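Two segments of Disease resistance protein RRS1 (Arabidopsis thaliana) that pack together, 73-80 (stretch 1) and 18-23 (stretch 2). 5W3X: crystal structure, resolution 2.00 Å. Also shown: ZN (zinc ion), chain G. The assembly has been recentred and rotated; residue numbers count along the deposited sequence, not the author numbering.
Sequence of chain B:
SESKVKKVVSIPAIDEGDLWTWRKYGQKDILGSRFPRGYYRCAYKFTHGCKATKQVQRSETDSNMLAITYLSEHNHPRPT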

# COMPACT_ATOMS: atom_id res chain seq x y z
N GLU B 73 -13.39 13.78 -19.99
CA GLU B 73 -14.03 15.08 -20.09
C GLU B 73 -15.01 15.27 -18.95
O GLU B 73 -15.62 14.31 -18.48
CB GLU B 73 -14.73 15.24 -21.44
CG GLU B 73 -13.86 14.92 -22.66
CD GLU B 73 -13.62 13.42 -22.88
OE1 GLU B 73 -14.20 12.61 -22.11
OE2 GLU B 73 -12.85 13.07 -23.79
N HIS B 74 -15.17 16.51 -18.50
CA HIS B 74 -16.18 16.81 -17.49
C HIS B 74 -17.57 16.65 -18.10
O HIS B 74 -17.80 17.02 -19.25
CB HIS B 74 -15.99 18.22 -16.95
CG HIS B 74 -14.73 18.41 -16.17
ND1 HIS B 74 -14.69 18.32 -14.80
CD2 HIS B 74 -13.47 18.69 -16.57
CE1 HIS B 74 -13.46 18.54 -14.38
NE2 HIS B 74 -12.70 18.77 -15.44
N ASN B 75 -18.50 16.07 -17.33
CA ASN B 75 -19.88 15.91 -17.80
C ASN B 75 -20.80 16.95 -17.17
O ASN B 75 -21.94 16.65 -16.83
CB ASN B 75 -20.39 14.49 -17.50
CG ASN B 75 -20.50 14.19 -16.01
OD1 ASN B 75 -20.09 14.99 -15.16
ND2 ASN B 75 -21.05 13.03 -15.68
N HIS B 76 -20.30 18.17 -17.03
CA HIS B 76 -21.05 19.24 -16.40
C HIS B 76 -20.38 20.58 -16.72
O HIS B 76 -19.19 20.60 -17.04
CB HIS B 76 -21.13 19.02 -14.89
CG HIS B 76 -19.79 18.93 -14.23
ND1 HIS B 76 -19.14 20.04 -13.73
CD2 HIS B 76 -18.97 17.88 -14.02
CE1 HIS B 76 -17.98 19.66 -13.23
NE2 HIS B 76 -17.85 18.36 -13.39
N PRO B 77 -21.13 21.69 -16.64
CA PRO B 77 -20.52 22.99 -16.93
C PRO B 77 -19.48 23.39 -15.89
O PRO B 77 -19.42 22.78 -14.82
CB PRO B 77 -21.71 23.95 -16.92
CG PRO B 77 -22.76 23.26 -16.09
CD PRO B 77 -22.58 21.80 -16.40
N ARG B 78 -18.69 24.41 -16.20
CA ARG B 78 -17.72 24.95 -15.26
C ARG B 78 -18.41 25.45 -14.00
O ARG B 78 -19.45 26.09 -14.07
CB ARG B 78 -16.92 26.09 -15.91
CG ARG B 78 -16.26 25.73 -17.23
CD ARG B 78 -15.56 26.93 -17.85
N PRO B 79 -17.82 25.16 -12.83
CA PRO B 79 -18.37 25.57 -11.53
C PRO B 79 -18.42 27.08 -11.34
O PRO B 79 -17.48 27.68 -10.82
CB PRO B 79 -17.40 24.92 -10.52
CG PRO B 79 -16.15 24.69 -11.29
CD PRO B 79 -16.59 24.36 -12.68
N THR B 80 -19.53 27.70 -11.76
CA THR B 80 -19.70 29.14 -11.63
C THR B 80 -20.10 29.54 -10.21
O THR B 80 -19.43 29.17 -9.24
CB THR B 80 -20.76 29.67 -12.61
OG1 THR B 80 -22.05 29.18 -12.23
CG2 THR B 80 -20.45 29.23 -14.04
ZN ZN G . -16.03 17.24 -13.40
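Stretch 2 18-23: DLWTWR

Residues 73-80 run without regular helix or strand, and residues 18-23 lie against them in a largely extended loop that becomes a strand at Trp22 and Arg23. The closest CA atoms across the contact are those of Arg78 and Trp20, 6.1 Å apart, and the contact buries 420 Å² in total. The chains share no simple pairing by register: His74 meets Trp20 and Trp22, while Pro79 meets Leu19, Trp20 and Thr21. No hydrogen bond crosses the contact among the modelled atoms; aromatic and apolar packing, centred on the Trp20 indole, joins the two segments.

The CA-to-CB bond of Glu73 points away, and the residue makes no contact. The CA-to-CB bond of His74 points toward stretch 2, and its ring stacks face-to-face on the six-membered ring of Trp20, with centroids 3.6 Å apart and planes within 3° of parallel; His74 NE2 approaches Trp20 CD2 to 3.3 Å. The edge of the same imidazole is turned to the face of Trp22 in an offset arrangement, with His74 NE2 3.4 Å from Trp22 CH2. His74 ND1 meanwhile binds zinc at 2.2 Å, so metal coordination and stacking constrain one ring together.

The CA-to-CB bond of Asn75 points away, whereas His76 supplies a second zinc ligand through NE2, at 2.1 Å. Its ring receives the edge of Trp20 at a plane angle of 90°, and His76 O lies 3.5 Å from Trp20 CZ3, near the indole plane. His76 ND1 also donates a hydrogen bond to Pro77 O (3.0 Å), tying the side chain to the following backbone.

Arg78 covers the Trp20 face opposite His74: its CG stands 4.2 Å from the centroid of the six-membered ring, so the indole is sandwiched between imidazole and aliphatic chain. Arg78 CD, the last side-chain atom modelled, reaches Leu19 CB at 3.9 Å. Pro79 then closes the contact, with Pro79 CD 3.3 Å from Leu19 O and Pro79 CG 3.9 Å from Thr21 CG2. Thr80, whose CA-to-CB bond points away, makes no contact.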

# COMPACT_ATOMS: atom_id res chain seq x y z
N ASP B 18 -7.03 26.30 -13.09
CA ASP B 18 -8.01 25.41 -13.71
C ASP B 18 -9.39 26.01 -13.62
O ASP B 18 -9.73 26.65 -12.63
CB ASP B 18 -8.02 24.04 -13.03
CG ASP B 18 -7.46 22.95 -13.92
OD1 ASP B 18 -6.84 23.29 -14.94
OD2 ASP B 18 -7.64 21.76 -13.59
N LEU B 19 -10.19 25.82 -14.66
CA LEU B 19 -11.57 26.30 -14.64
C LEU B 19 -12.44 25.35 -13.81
O LEU B 19 -13.66 25.53 -13.73
CB LEU B 19 -12.11 26.43 -16.06
N TRP B 20 -11.82 24.35 -13.19
CA TRP B 20 -12.56 23.29 -12.52
C TRP B 20 -12.25 23.13 -11.03
O TRP B 20 -11.36 23.80 -10.50
CB TRP B 20 -12.30 21.97 -13.23
CG TRP B 20 -12.47 22.08 -14.71
CD1 TRP B 20 -11.49 22.34 -15.63
CD2 TRP B 20 -13.69 21.96 -15.45
NE1 TRP B 20 -12.02 22.38 -16.89
CE2 TRP B 20 -13.37 22.14 -16.81
CE3 TRP B 20 -15.01 21.71 -15.09
CZ2 TRP B 20 -14.34 22.08 -17.81
CZ3 TRP B 20 -15.97 21.65 -16.08
CH2 TRP B 20 -15.63 21.83 -17.43
N THR B 21 -13.00 22.26 -10.37
CA THR B 21 -12.79 21.95 -8.96
C THR B 21 -12.36 20.49 -8.77
O THR B 21 -12.88 19.59 -9.42
CB THR B 21 -14.06 22.20 -8.13
OG1 THR B 21 -15.18 21.56 -8.75
CG2 THR B 21 -14.33 23.70 -8.02
N TRP B 22 -11.39 20.28 -7.88
CA TRP B 22 -10.71 19.00 -7.75
C TRP B 22 -10.56 18.54 -6.30
O TRP B 22 -10.48 19.36 -5.39
CB TRP B 22 -9.33 19.09 -8.39
CG TRP B 22 -9.35 19.57 -9.82
CD1 TRP B 22 -9.13 20.85 -10.26
CD2 TRP B 22 -9.57 18.78 -11.00
NE1 TRP B 22 -9.22 20.90 -11.63
CE2 TRP B 22 -9.49 19.65 -12.11
CE3 TRP B 22 -9.84 17.43 -11.22
CZ2 TRP B 22 -9.66 19.21 -13.41
CZ3 TRP B 22 -10.02 16.99 -12.52
CH2 TRP B 22 -9.93 17.88 -13.60
N ARG B 23 -10.55 17.22 -6.10
CA ARG B 23 -10.24 16.62 -4.80
C ARG B 23 -9.06 15.65 -4.99
O ARG B 23 -8.81 15.18 -6.09
CB ARG B 23 -11.44 15.88 -4.20
CG ARG B 23 -12.68 16.77 -4.01
CD ARG B 23 -12.48 17.87 -2.96
NE ARG B 23 -13.40 18.97 -3.21
CZ ARG B 23 -14.64 19.02 -2.74
NH1 ARG B 23 -15.11 18.03 -1.99
NH2 ARG B 23 -15.43 20.06 -3.01